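Local coordinates for protein inositol dehydrogenase (Lactobacillus casei, PDB 4MKX) that probably oxidises scyllo-inositol with NAD as cofactor, as a Rossmann-fold dehydrogenase of the Gfo/Idh/MocA family, at residues A[109-114]-A[195-200]; A[122-127]-A[326-331]; A[201-206]-A[245-250]; A[259-264]-A[301-306]. All blocks are in the same frame, centred on the assembly; numbering follows the deposited sequence.

Contact 1 of 4, residues A[109-114]-A[195-200]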
loop_
_atom_site.group_PDB
_atom_site.type_symbol
_atom_site.label_atom_id
_atom_site.label_comp_id
_atom_site.label_asym_id
_atom_site.label_seq_id
_atom_site.Cartn_x
_atom_site.Cartn_y
_atom_site.Cartn_z
ATOM N N SER A 109 -33.844 -12.621 -10.230
ATOM C CA SER A 109 -33.730 -13.606 -9.166
ATOM C C SER A 109 -32.360 -13.531 -8.533
ATOM O O SER A 109 -31.370 -13.435 -9.238
ATOM C CB SER A 109 -33.947 -15.013 -9.732
ATOM O OG SER A 109 -33.769 -15.986 -8.728
ATOM N N GLU A 110 -32.302 -13.582 -7.209
ATOM C CA GLU A 110 -31.011 -13.777 -6.560
ATOM C C GLU A 110 -30.421 -15.134 -6.896
ATOM O O GLU A 110 -31.128 -16.059 -7.312
ATOM C CB GLU A 110 -31.121 -13.640 -5.038
ATOM C CG GLU A 110 -30.908 -12.217 -4.547
ATOM C CD GLU A 110 -29.524 -11.691 -4.904
ATOM O OE1 GLU A 110 -28.588 -12.501 -5.088
ATOM O OE2 GLU A 110 -29.360 -10.456 -5.002
ATOM N N LYS A 111 -29.107 -15.243 -6.727
ATOM C CA LYS A 111 -28.443 -16.533 -6.832
ATOM C C LYS A 111 -28.798 -17.413 -5.639
ATOM O O LYS A 111 -29.224 -16.915 -4.594
ATOM C CB LYS A 111 -26.921 -16.326 -6.914
ATOM C CG LYS A 111 -26.279 -15.700 -5.658
ATOM C CD LYS A 111 -25.825 -16.774 -4.651
ATOM C CE LYS A 111 -25.441 -16.158 -3.305
ATOM N NZ LYS A 111 -25.150 -17.200 -2.279
ATOM N N PRO A 112 -28.647 -18.740 -5.787
ATOM C CA PRO A 112 -28.395 -19.465 -7.033
ATOM C C PRO A 112 -29.716 -19.579 -7.756
ATOM O O PRO A 112 -30.750 -19.286 -7.152
ATOM C CB PRO A 112 -27.976 -20.857 -6.547
ATOM C CG PRO A 112 -28.686 -21.034 -5.260
ATOM C CD PRO A 112 -28.783 -19.646 -4.637
ATOM N N ILE A 113 -29.702 -19.981 -9.016
ATOM C CA ILE A 113 -30.975 -20.113 -9.724
ATOM C C ILE A 113 -31.832 -21.207 -9.090
ATOM O O ILE A 113 -33.060 -21.094 -9.010
ATOM C CB ILE A 113 -30.758 -20.348 -11.240
ATOM C CG1 ILE A 113 -32.074 -20.198 -12.011
ATOM C CG2 ILE A 113 -30.085 -21.707 -11.530
ATOM C CD1 ILE A 113 -31.871 -20.097 -13.503
ATOM N N GLY A 114 -31.171 -22.257 -8.618
ATOM C CA GLY A 114 -31.847 -23.393 -8.026
ATOM C C GLY A 114 -30.794 -24.373 -7.550
ATOM O O GLY A 114 -29.591 -24.100 -7.669
ATOM N N MET A 195 -20.854 -19.846 -0.588
ATOM C CA MET A 195 -19.809 -18.825 -0.653
ATOM C C MET A 195 -19.112 -18.674 -2.006
ATOM O O MET A 195 -18.579 -17.606 -2.308
ATOM C CB MET A 195 -18.739 -19.102 0.418
ATOM C CG MET A 195 -19.214 -18.898 1.838
ATOM S SD MET A 195 -19.751 -17.201 2.120
ATOM C CE MET A 195 -18.176 -16.342 2.084
ATOM N N SER A 196 -19.090 -19.731 -2.812
ATOM C CA SER A 196 -18.230 -19.723 -3.989
ATOM C C SER A 196 -18.940 -19.531 -5.321
ATOM O O SER A 196 -18.278 -19.460 -6.352
ATOM C CB SER A 196 -17.417 -21.016 -4.051
ATOM O OG SER A 196 -16.681 -21.191 -2.855
ATOM N N ILE A 197 -20.271 -19.475 -5.310
ATOM C CA ILE A 197 -21.005 -19.312 -6.553
ATOM C C ILE A 197 -20.606 -18.035 -7.292
ATOM O O ILE A 197 -20.454 -18.054 -8.508
ATOM C CB ILE A 197 -22.540 -19.367 -6.342
ATOM C CG1 ILE A 197 -22.949 -20.792 -5.982
ATOM C CG2 ILE A 197 -23.274 -18.978 -7.615
ATOM C CD1 ILE A 197 -24.421 -21.099 -6.232
ATOM N N HIS A 198 -20.403 -16.933 -6.566
ATOM C CA HIS A 198 -19.985 -15.705 -7.223
ATOM C C HIS A 198 -18.588 -15.837 -7.809
ATOM O O HIS A 198 -18.285 -15.245 -8.849
ATOM C CB HIS A 198 -20.006 -14.519 -6.265
ATOM C CG HIS A 198 -21.373 -14.107 -5.824
ATOM N ND1 HIS A 198 -22.327 -13.631 -6.696
ATOM C CD2 HIS A 198 -21.937 -14.076 -4.592
ATOM C CE1 HIS A 198 -23.427 -13.340 -6.025
ATOM N NE2 HIS A 198 -23.212 -13.589 -4.743
ATOM N N ASP A 199 -17.729 -16.602 -7.142
ATOM C CA ASP A 199 -16.382 -16.826 -7.646
ATOM C C ASP A 199 -16.392 -17.677 -8.913
ATOM O O ASP A 199 -15.665 -17.396 -9.863
ATOM C CB ASP A 199 -15.520 -17.483 -6.568
ATOM C CG ASP A 199 -15.287 -16.575 -5.380
ATOM O OD1 ASP A 199 -14.808 -15.438 -5.581
ATOM O OD2 ASP A 199 -15.586 -16.994 -4.245
ATOM N N ILE A 200 -17.231 -18.708 -8.924
ATOM C CA ILE A 200 -17.407 -19.518 -10.123
ATOM C C ILE A 200 -17.870 -18.642 -11.281
ATOM O O ILE A 200 -17.309 -18.693 -12.375
ATOM C CB ILE A 200 -18.374 -20.681 -9.864
ATOM C CG1 ILE A 200 -17.702 -21.716 -8.950
ATOM C CG2 ILE A 200 -18.780 -21.352 -11.174
ATOM C CD1 ILE A 200 -18.683 -22.616 -8.248
HETATM O O HOH W 1 -26.020 -11.878 -4.238
#

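Contact 2 of 4, residues A[122-127]-A[326-331]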
loop_
_atom_site.group_PDB
_atom_site.type_symbol
_atom_site.label_atom_id
_atom_site.label_comp_id
_atom_site.label_asym_id
_atom_site.label_seq_id
_atom_site.Cartn_x
_atom_site.Cartn_y
_atom_site.Cartn_z
ATOM N N HIS A 122 -35.802 -27.674 -16.328
ATOM C CA HIS A 122 -37.237 -27.454 -16.519
ATOM C C HIS A 122 -37.509 -25.955 -16.558
ATOM O O HIS A 122 -38.271 -25.466 -17.391
ATOM C CB HIS A 122 -38.031 -28.099 -15.385
ATOM C CG HIS A 122 -39.517 -27.965 -15.529
ATOM N ND1 HIS A 122 -40.222 -26.884 -15.042
ATOM C CD2 HIS A 122 -40.437 -28.792 -16.085
ATOM C CE1 HIS A 122 -41.508 -27.045 -15.302
ATOM N NE2 HIS A 122 -41.665 -28.195 -15.934
ATOM N N THR A 123 -36.856 -25.218 -15.667
ATOM C CA THR A 123 -37.015 -23.766 -15.637
ATOM C C THR A 123 -36.408 -23.086 -16.862
ATOM O O THR A 123 -36.970 -22.122 -17.378
ATOM C CB THR A 123 -36.438 -23.180 -14.339
ATOM O OG1 THR A 123 -37.161 -23.725 -13.230
ATOM C CG2 THR A 123 -36.563 -21.650 -14.322
ATOM N N GLN A 124 -35.260 -23.574 -17.323
ATOM C CA GLN A 124 -34.680 -23.073 -18.560
ATOM C C GLN A 124 -35.675 -23.146 -19.712
ATOM O O GLN A 124 -35.732 -22.238 -20.536
ATOM C CB GLN A 124 -33.425 -23.850 -18.921
ATOM C CG GLN A 124 -32.218 -23.451 -18.100
ATOM C CD GLN A 124 -30.994 -24.235 -18.492
ATOM O OE1 GLN A 124 -30.872 -25.409 -18.150
ATOM N NE2 GLN A 124 -30.086 -23.597 -19.223
ATOM N N GLN A 125 -36.435 -24.234 -19.772
ATOM C CA GLN A 125 -37.457 -24.377 -20.808
ATOM C C GLN A 125 -38.546 -23.306 -20.672
ATOM O O GLN A 125 -38.919 -22.670 -21.657
ATOM C CB GLN A 125 -38.057 -25.783 -20.765
ATOM C CG GLN A 125 -39.282 -25.970 -21.649
ATOM C CD GLN A 125 -38.966 -25.899 -23.135
ATOM O OE1 GLN A 125 -37.808 -25.859 -23.542
ATOM N NE2 GLN A 125 -40.007 -25.908 -23.956
ATOM N N VAL A 126 -39.039 -23.103 -19.451
ATOM C CA VAL A 126 -40.056 -22.080 -19.196
ATOM C C VAL A 126 -39.528 -20.700 -19.593
ATOM O O VAL A 126 -40.217 -19.919 -20.244
ATOM C CB VAL A 126 -40.525 -22.078 -17.724
ATOM C CG1 VAL A 126 -41.544 -20.973 -17.492
ATOM C CG2 VAL A 126 -41.142 -23.412 -17.354
ATOM N N ILE A 127 -38.285 -20.404 -19.213
ATOM C CA ILE A 127 -37.664 -19.144 -19.600
ATOM C C ILE A 127 -37.609 -18.970 -21.119
ATOM O O ILE A 127 -37.907 -17.895 -21.639
ATOM C CB ILE A 127 -36.231 -19.015 -19.003
ATOM C CG1 ILE A 127 -36.299 -18.931 -17.477
ATOM C CG2 ILE A 127 -35.514 -17.823 -19.591
ATOM C CD1 ILE A 127 -34.920 -19.036 -16.802
ATOM N N ILE A 326 -26.880 -11.858 -18.558
ATOM C CA ILE A 326 -26.721 -12.856 -17.510
ATOM C C ILE A 326 -27.874 -13.847 -17.626
ATOM O O ILE A 326 -29.029 -13.511 -17.348
ATOM C CB ILE A 326 -26.712 -12.213 -16.113
ATOM C CG1 ILE A 326 -25.629 -11.136 -16.032
ATOM C CG2 ILE A 326 -26.486 -13.269 -15.043
ATOM C CD1 ILE A 326 -25.662 -10.326 -14.752
ATOM N N THR A 327 -27.561 -15.070 -18.040
ATOM C CA THR A 327 -28.600 -16.021 -18.438
ATOM C C THR A 327 -28.855 -17.128 -17.435
ATOM O O THR A 327 -28.118 -17.292 -16.461
ATOM C CB THR A 327 -28.248 -16.682 -19.777
ATOM O OG1 THR A 327 -27.120 -17.546 -19.596
ATOM C CG2 THR A 327 -27.906 -15.626 -20.796
ATOM N N ALA A 328 -29.900 -17.904 -17.692
ATOM C CA ALA A 328 -30.210 -19.068 -16.885
ATOM C C ALA A 328 -29.050 -20.049 -16.961
ATOM O O ALA A 328 -28.822 -20.806 -16.024
ATOM C CB ALA A 328 -31.480 -19.724 -17.376
ATOM N N GLU A 329 -28.331 -20.025 -18.078
ATOM C CA GLU A 329 -27.192 -20.919 -18.275
ATOM C C GLU A 329 -26.039 -20.545 -17.356
ATOM O O GLU A 329 -25.330 -21.417 -16.864
ATOM C CB GLU A 329 -26.713 -20.887 -19.729
ATOM C CG GLU A 329 -25.526 -21.825 -20.024
ATOM C CD GLU A 329 -25.911 -23.298 -20.004
ATOM O OE1 GLU A 329 -27.115 -23.604 -20.110
ATOM O OE2 GLU A 329 -25.010 -24.156 -19.883
ATOM N N ASP A 330 -25.834 -19.249 -17.142
ATOM C CA ASP A 330 -24.825 -18.825 -16.175
ATOM C C ASP A 330 -25.225 -19.343 -14.804
ATOM O O ASP A 330 -24.382 -19.745 -14.002
ATOM C CB ASP A 330 -24.706 -17.301 -16.161
ATOM C CG ASP A 330 -24.126 -16.755 -17.443
ATOM O OD1 ASP A 330 -23.155 -17.346 -17.951
ATOM O OD2 ASP A 330 -24.635 -15.736 -17.955
ATOM N N GLY A 331 -26.526 -19.348 -14.538
ATOM C CA GLY A 331 -27.037 -19.902 -13.301
ATOM C C GLY A 331 -26.836 -21.399 -13.167
ATOM O O GLY A 331 -26.385 -21.879 -12.124
#

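Contact 3 of 4, residues A[201-206]-A[245-250]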
loop_
_atom_site.group_PDB
_atom_site.type_symbol
_atom_site.label_atom_id
_atom_site.label_comp_id
_atom_site.label_asym_id
_atom_site.label_seq_id
_atom_site.Cartn_x
_atom_site.Cartn_y
_atom_site.Cartn_z
ATOM N N ASP A 201 -18.866 -17.796 -11.038
ATOM C CA ASP A 201 -19.318 -16.909 -12.091
ATOM C C ASP A 201 -18.239 -15.944 -12.582
ATOM O O ASP A 201 -18.107 -15.692 -13.784
ATOM C CB ASP A 201 -20.544 -16.137 -11.627
ATOM C CG ASP A 201 -21.135 -15.309 -12.733
ATOM O OD1 ASP A 201 -21.695 -15.912 -13.687
ATOM O OD2 ASP A 201 -21.018 -14.062 -12.666
ATOM N N VAL A 202 -17.450 -15.402 -11.655
ATOM C CA VAL A 202 -16.353 -14.526 -12.029
ATOM C C VAL A 202 -15.350 -15.229 -12.948
ATOM O O VAL A 202 -14.899 -14.652 -13.932
ATOM C CB VAL A 202 -15.635 -13.956 -10.764
ATOM C CG1 VAL A 202 -14.177 -13.676 -11.029
ATOM C CG2 VAL A 202 -16.351 -12.711 -10.271
ATOM N N ILE A 203 -15.033 -16.475 -12.635
ATOM C CA ILE A 203 -14.108 -17.250 -13.449
ATOM C C ILE A 203 -14.651 -17.429 -14.875
ATOM O O ILE A 203 -13.953 -17.141 -15.866
ATOM C CB ILE A 203 -13.803 -18.582 -12.764
ATOM C CG1 ILE A 203 -12.900 -18.318 -11.557
ATOM C CG2 ILE A 203 -13.104 -19.547 -13.717
ATOM C CD1 ILE A 203 -12.942 -19.403 -10.509
ATOM N N ARG A 204 -15.917 -17.824 -14.977
ATOM C CA ARG A 204 -16.543 -18.012 -16.280
ATOM C C ARG A 204 -16.649 -16.700 -17.042
ATOM O O ARG A 204 -16.395 -16.650 -18.244
ATOM C CB ARG A 204 -17.924 -18.664 -16.129
ATOM C CG ARG A 204 -17.894 -20.069 -15.502
ATOM C CD ARG A 204 -19.288 -20.691 -15.414
ATOM N NE ARG A 204 -19.859 -20.880 -16.743
ATOM C CZ ARG A 204 -20.826 -20.122 -17.255
ATOM N NH1 ARG A 204 -21.345 -19.123 -16.545
ATOM N NH2 ARG A 204 -21.267 -20.360 -18.479
ATOM N N TRP A 205 -17.006 -15.632 -16.328
ATOM C CA TRP A 205 -17.175 -14.314 -16.920
ATOM C C TRP A 205 -15.868 -13.801 -17.516
ATOM O O TRP A 205 -15.836 -13.340 -18.661
ATOM C CB TRP A 205 -17.724 -13.341 -15.857
ATOM C CG TRP A 205 -17.969 -11.934 -16.297
ATOM C CD1 TRP A 205 -18.613 -11.523 -17.431
ATOM C CD2 TRP A 205 -17.624 -10.740 -15.578
ATOM N NE1 TRP A 205 -18.667 -10.146 -17.472
ATOM C CE2 TRP A 205 -18.074 -9.643 -16.345
ATOM C CE3 TRP A 205 -16.981 -10.494 -14.365
ATOM C CZ2 TRP A 205 -17.884 -8.318 -15.941
ATOM C CZ3 TRP A 205 -16.793 -9.176 -13.965
ATOM C CH2 TRP A 205 -17.251 -8.106 -14.751
ATOM N N PHE A 206 -14.780 -13.897 -16.756
ATOM C CA PHE A 206 -13.503 -13.361 -17.226
ATOM C C PHE A 206 -12.893 -14.170 -18.366
ATOM O O PHE A 206 -12.280 -13.596 -19.261
ATOM C CB PHE A 206 -12.490 -13.258 -16.072
ATOM C CG PHE A 206 -12.573 -11.971 -15.316
ATOM C CD1 PHE A 206 -11.871 -10.857 -15.744
ATOM C CD2 PHE A 206 -13.362 -11.867 -14.181
ATOM C CE1 PHE A 206 -11.952 -9.655 -15.053
ATOM C CE2 PHE A 206 -13.448 -10.665 -13.484
ATOM C CZ PHE A 206 -12.744 -9.563 -13.921
ATOM N N THR A 245 -6.727 -24.108 -18.294
ATOM C CA THR A 245 -6.611 -22.910 -17.450
ATOM C C THR A 245 -6.753 -23.337 -16.017
ATOM O O THR A 245 -7.510 -24.263 -15.710
ATOM C CB THR A 245 -7.736 -21.887 -17.739
ATOM O OG1 THR A 245 -7.581 -21.381 -19.060
ATOM C CG2 THR A 245 -7.692 -20.712 -16.751
ATOM N N MET A 246 -6.064 -22.644 -15.120
ATOM C CA MET A 246 -6.093 -23.063 -13.739
ATOM C C MET A 246 -6.899 -22.081 -12.924
ATOM O O MET A 246 -6.894 -20.895 -13.202
ATOM C CB MET A 246 -4.666 -23.143 -13.214
ATOM C CG MET A 246 -3.830 -24.118 -14.008
ATOM S SD MET A 246 -2.104 -24.102 -13.533
ATOM C CE MET A 246 -1.536 -22.610 -14.293
ATOM N N ALA A 247 -7.585 -22.590 -11.912
ATOM C CA ALA A 247 -8.267 -21.706 -10.973
ATOM C C ALA A 247 -8.130 -22.237 -9.564
ATOM O O ALA A 247 -8.090 -23.439 -9.334
ATOM C CB ALA A 247 -9.739 -21.531 -11.337
ATOM N N ILE A 248 -8.032 -21.311 -8.620
ATOM C CA ILE A 248 -7.899 -21.643 -7.214
ATOM C C ILE A 248 -9.003 -20.919 -6.473
ATOM O O ILE A 248 -9.215 -19.724 -6.696
ATOM C CB ILE A 248 -6.550 -21.140 -6.678
ATOM C CG1 ILE A 248 -5.409 -21.886 -7.367
ATOM C CG2 ILE A 248 -6.464 -21.334 -5.169
ATOM C CD1 ILE A 248 -4.055 -21.354 -7.028
ATOM N N LEU A 249 -9.730 -21.632 -5.617
ATOM C CA LEU A 249 -10.754 -20.990 -4.797
ATOM C C LEU A 249 -10.450 -21.179 -3.327
ATOM O O LEU A 249 -9.968 -22.224 -2.925
ATOM C CB LEU A 249 -12.128 -21.602 -5.066
ATOM C CG LEU A 249 -12.724 -21.440 -6.451
ATOM C CD1 LEU A 249 -14.132 -22.027 -6.454
ATOM C CD2 LEU A 249 -12.746 -19.974 -6.835
ATOM N N VAL A 250 -10.744 -20.167 -2.521
ATOM C CA VAL A 250 -10.788 -20.364 -1.077
ATOM C C VAL A 250 -12.095 -19.756 -0.599
ATOM O O VAL A 250 -12.475 -18.670 -1.030
ATOM C CB VAL A 250 -9.600 -19.719 -0.341
ATOM C CG1 VAL A 250 -9.842 -19.759 1.164
ATOM C CG2 VAL A 250 -8.309 -20.447 -0.662
#

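Contact 4 of 4, residues A[259-264]-A[301-306]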
loop_
_atom_site.group_PDB
_atom_site.type_symbol
_atom_site.label_atom_id
_atom_site.label_comp_id
_atom_site.label_asym_id
_atom_site.label_seq_id
_atom_site.Cartn_x
_atom_site.Cartn_y
_atom_site.Cartn_z
ATOM N N TYR A 259 -14.595 -8.626 5.803
ATOM C CA TYR A 259 -15.133 -9.355 4.662
ATOM C C TYR A 259 -14.076 -9.403 3.572
ATOM O O TYR A 259 -13.755 -8.370 2.974
ATOM C CB TYR A 259 -16.371 -8.608 4.155
ATOM C CG TYR A 259 -17.130 -9.253 3.010
ATOM C CD1 TYR A 259 -17.554 -10.573 3.073
ATOM C CD2 TYR A 259 -17.450 -8.516 1.883
ATOM C CE1 TYR A 259 -18.258 -11.145 2.027
ATOM C CE2 TYR A 259 -18.162 -9.067 0.835
ATOM C CZ TYR A 259 -18.568 -10.385 0.914
ATOM O OH TYR A 259 -19.273 -10.963 -0.124
ATOM N N HIS A 260 -13.519 -10.584 3.318
ATOM C CA HIS A 260 -12.408 -10.672 2.374
ATOM C C HIS A 260 -12.873 -11.300 1.076
ATOM O O HIS A 260 -13.073 -12.509 1.000
ATOM C CB HIS A 260 -11.239 -11.470 2.942
ATOM C CG HIS A 260 -10.003 -11.395 2.097
ATOM N ND1 HIS A 260 -8.921 -10.604 2.427
ATOM C CD2 HIS A 260 -9.687 -11.986 0.920
ATOM C CE1 HIS A 260 -7.982 -10.736 1.509
ATOM N NE2 HIS A 260 -8.419 -11.572 0.583
ATOM N N VAL A 261 -13.056 -10.466 0.060
ATOM C CA VAL A 261 -13.374 -10.939 -1.285
ATOM C C VAL A 261 -12.314 -10.368 -2.210
ATOM O O VAL A 261 -12.164 -9.152 -2.338
ATOM C CB VAL A 261 -14.773 -10.504 -1.728
ATOM C CG1 VAL A 261 -14.992 -10.811 -3.194
ATOM C CG2 VAL A 261 -15.815 -11.247 -0.908
ATOM N N GLU A 262 -11.546 -11.255 -2.814
ATOM C CA GLU A 262 -10.362 -10.862 -3.558
ATOM C C GLU A 262 -10.303 -11.756 -4.783
ATOM O O GLU A 262 -10.591 -12.948 -4.694
ATOM C CB GLU A 262 -9.102 -11.084 -2.710
ATOM C CG GLU A 262 -7.780 -10.787 -3.447
ATOM C CD GLU A 262 -6.569 -11.317 -2.732
ATOM O OE1 GLU A 262 -6.732 -12.028 -1.711
ATOM O OE2 GLU A 262 -5.431 -11.044 -3.194
ATOM N N THR A 263 -9.972 -11.175 -5.934
ATOM C CA THR A 263 -9.800 -11.967 -7.148
ATOM C C THR A 263 -8.511 -11.567 -7.826
ATOM O O THR A 263 -8.278 -10.393 -8.107
ATOM C CB THR A 263 -10.976 -11.758 -8.107
ATOM O OG1 THR A 263 -12.175 -12.166 -7.442
ATOM C CG2 THR A 263 -10.815 -12.624 -9.348
ATOM N N GLU A 264 -7.678 -12.565 -8.103
ATOM C CA GLU A 264 -6.390 -12.366 -8.737
ATOM C C GLU A 264 -6.434 -13.015 -10.109
ATOM O O GLU A 264 -6.904 -14.148 -10.250
ATOM C CB GLU A 264 -5.328 -13.064 -7.891
ATOM C CG GLU A 264 -4.002 -13.267 -8.546
ATOM C CD GLU A 264 -3.111 -14.099 -7.667
ATOM O OE1 GLU A 264 -2.562 -13.534 -6.696
ATOM O OE2 GLU A 264 -2.992 -15.320 -7.904
ATOM N N GLU A 301 -21.752 -3.472 2.854
ATOM C CA GLU A 301 -20.809 -2.370 2.757
ATOM C C GLU A 301 -19.944 -2.486 1.490
ATOM O O GLU A 301 -19.803 -1.522 0.731
ATOM C CB GLU A 301 -19.924 -2.327 4.005
ATOM C CG GLU A 301 -18.841 -1.269 3.924
ATOM C CD GLU A 301 -17.947 -1.227 5.148
ATOM O OE1 GLU A 301 -17.183 -0.251 5.282
ATOM O OE2 GLU A 301 -17.996 -2.161 5.975
ATOM N N ARG A 302 -19.375 -3.660 1.255
ATOM C CA ARG A 302 -18.459 -3.840 0.123
ATOM C C ARG A 302 -19.186 -3.695 -1.211
ATOM O O ARG A 302 -18.662 -3.100 -2.155
ATOM C CB ARG A 302 -17.794 -5.218 0.198
ATOM C CG ARG A 302 -17.058 -5.657 -1.081
ATOM C CD ARG A 302 -15.828 -4.760 -1.380
ATOM N NE ARG A 302 -15.182 -5.200 -2.621
ATOM C CZ ARG A 302 -15.528 -4.771 -3.838
ATOM N NH1 ARG A 302 -16.506 -3.875 -3.979
ATOM N NH2 ARG A 302 -14.900 -5.241 -4.920
ATOM N N PHE A 303 -20.393 -4.244 -1.304
ATOM C CA PHE A 303 -21.041 -4.305 -2.603
ATOM C C PHE A 303 -22.236 -3.393 -2.750
ATOM O O PHE A 303 -23.065 -3.594 -3.632
ATOM C CB PHE A 303 -21.383 -5.761 -2.977
ATOM C CG PHE A 303 -20.172 -6.585 -3.328
ATOM C CD1 PHE A 303 -19.418 -6.271 -4.454
ATOM C CD2 PHE A 303 -19.778 -7.655 -2.528
ATOM C CE1 PHE A 303 -18.288 -7.013 -4.787
ATOM C CE2 PHE A 303 -18.657 -8.401 -2.854
ATOM C CZ PHE A 303 -17.899 -8.077 -3.978
ATOM N N ALA A 304 -22.286 -2.347 -1.927
ATOM C CA ALA A 304 -23.393 -1.395 -2.003
ATOM C C ALA A 304 -23.620 -0.849 -3.406
ATOM O O ALA A 304 -24.758 -0.806 -3.893
ATOM C CB ALA A 304 -23.160 -0.252 -1.019
ATOM N N GLN A 305 -22.542 -0.403 -4.041
ATOM C CA GLN A 305 -22.609 0.148 -5.389
ATOM C C GLN A 305 -23.064 -0.884 -6.405
ATOM O O GLN A 305 -23.883 -0.579 -7.276
ATOM C CB GLN A 305 -21.235 0.718 -5.791
ATOM C CG GLN A 305 -21.144 1.143 -7.262
ATOM C CD GLN A 305 -20.537 0.065 -8.148
ATOM O OE1 GLN A 305 -19.450 -0.452 -7.868
ATOM N NE2 GLN A 305 -21.249 -0.294 -9.211
ATOM N N ALA A 306 -22.552 -2.103 -6.284
ATOM C CA ALA A 306 -22.894 -3.162 -7.232
ATOM C C ALA A 306 -24.369 -3.534 -7.165
ATOM O O ALA A 306 -24.984 -3.821 -8.188
ATOM C CB ALA A 306 -22.038 -4.391 -6.986
HETATM O O HOH W 2 -13.337 -7.861 -4.546
HETATM O O HOH W 3 -13.491 -6.819 -1.243
#

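Contact 1 of 4, residues A[109-114]-A[195-200]
Lys111 and Pro112, of the Glu-Lys-Pro motif of the Gfo/Idh/MocA family, meet Ile197 and His198 at the start of helix 197-207. The contact joins the Rossmann domain, in the loop that follows strand 106-109, to the C-terminal domain. Lys111 touches through its aliphatic stem. With CG lying between the backbone N and the carbonyl carbon (chi1 64°) and a bend at chi2, the chain crosses the His198 side chain at about a right angle. Lys111 CG stands 3.7 Å from His198 CE1, and Lys111 CE is 3.7 Å from His198 NE2, approaching the ring obliquely. The amine runs on to a weak hydrogen bond with the carbonyl of Asp194. Next to this, Ile197 puts its CD1 methyl 3.6 Å from Pro112 CB; a cis peptide bond precedes this proline. Cutting Lys111 back to alanine would probably take away the aliphatic stem that lies against His198 and leave the Asp194 carbonyl without its weak donor. A water also spans the two segments, donating to Glu110 OE1 at 2.8 Å and accepting only weakly from His198 NE2 at 3.3 Å.

Contact 2 of 4, residues A[122-127]-A[326-331]
Gln124 and Ile127, on helix 117-128 of the Rossmann domain, pack against Ala328 and Glu329 in the first turn of helix 328-347. Gln124 can be followed outward. Its CB is directed at the second helix but stops 4.8 Å from Ala328 CB. CG, anti to the carbonyl carbon (chi1 -77°), closes to 3.9 Å from the same methyl. From there the chain runs extended past Ala328 and carries the amide to Glu329, where Gln124 NE2 donates to Glu329 OE1 at 3.1 Å. The bond is bent, 139° at the hydrogen. The acceptor lies near the amide plane, and the amide meets the oxygen almost end-on to its C-O bond. Ile127 comes to the Ala328 methyl with CD1, 3.6 Å away, so the one methyl takes both Gln124 CG and Ile127 CD1. Phe135 and Ile113 also touch Ala328. The turn itself is fixed by a capping box: Asp330 N donates to Thr327 OG1 at 3.3 Å, and Thr327 N returns the bond to Asp330 OD2 at 3.0 Å. The other Glu329 oxygen, OE2, accepts from Gln333 NE2. Between these two segments the polar link is one bent amide-carboxylate bond, beside a small apolar patch; the carboxylate itself is held by two neutral amides, one of them on its own helix.

Contact 3 of 4, residues A[201-206]-A[245-250]
Ile203 packing on Ala247 and Leu249 is a buried, wholly apolar helix-on-sheet contact inside the C-terminal domain, between helix 197-207 and strand 246-252. A single methyl does the touching. Ile203 CD1 lies 3.7 Å from Leu249 CD2 and 3.9 Å from Ala247 CB, and it bridges two groups that are themselves 5.6 Å apart, Ala247 CB and Leu249 CD2. The torsions of Ile203 put it there: CG1 is anti to the carbonyl carbon (chi1 -73°), which sends the long branch on to the strand, while the CG2 branch stays back, 4.6 Å from Ala247 CB. Leu249 presents CD2 rather than CD1, its side chain set at a slant to that of Ile203. This is the layered build of the Gfo/Idh/MocA C-terminal domain, a large mixed sheet with helices on one face and subunit contacts on the other. Ala247 and Leu249 belong to the helix-covered face; Ile248, between them, turns away and packs on Ile248 of a second subunit. The bed around Ile203 is widened by Ile165 of strand 162-172 and by Met239 and Leu241 of strand 234-241. One turn along the helix, Phe206 also rests on Ile165, extending the hydrophobic layer toward Tyr147 of helix 145-155.

Contact 4 of 4, residues A[259-264]-A[301-306]
At the entry to strand 260-267 of the C-terminal domain's mixed sheet, Tyr259 and Val261 meet Arg302 and Phe303, where helix 299-302 gives way to helix 304-319. Tyr259, with CG anti to its amide nitrogen (chi1 -177°), offers its ring edge: CD2 lies 3.7 Å from Arg302 CB, and CE2 is 3.8 Å from Phe303 CE2. The two aromatic side chains cross at about a right angle. Val261 CG1 comes to the rim of the Phe303 ring, 4.1 Å from CZ. Arg302 curls back over Phe303, its CG above the ring centre. Two waters donate to Val261 O; one accepts from Arg302 NE at 2.7 Å and the other from NH2 at 3.1 Å, while NH1 forms a salt bridge to Asp144. With a serine in place of Tyr259, the Arg302 stem and Phe303 would probably lose the ring edge they pack on, leaving a gap between strand and helix. Leu282 of a third subunit packs on Arg302. Tyr147 of helix 145-155 touches both Val261 and Arg302, and Tyr259 touches Asp171 of strand 162-172.

Contacts 1 and 2 tie the Rossmann domain to the rest of the chain; contacts 3 and 4 pack helices on the C-terminal domain's mixed sheet. Contacts 1 and 2 touch where Ile113 CD1 lies 3.9 Å from Ala328 CA. Contacts 1 and 3 share helix 197-207, and Asp199 CB reaches Leu249 CD2 at 3.7 Å. A salt bridge of 2.9 Å from Arg204 NH1 to Asp330 OD1 connects contact 3 to contact 2, and Val202 CG1 packs 3.9 Å from Thr263 CG2 between contacts 3 and 4. Contacts 2 and 4 stay apart, their centres about 26 Å apart. Contact 1 probably borders the cofactor and substrate cleft, as in relatives; the enzyme here is apo.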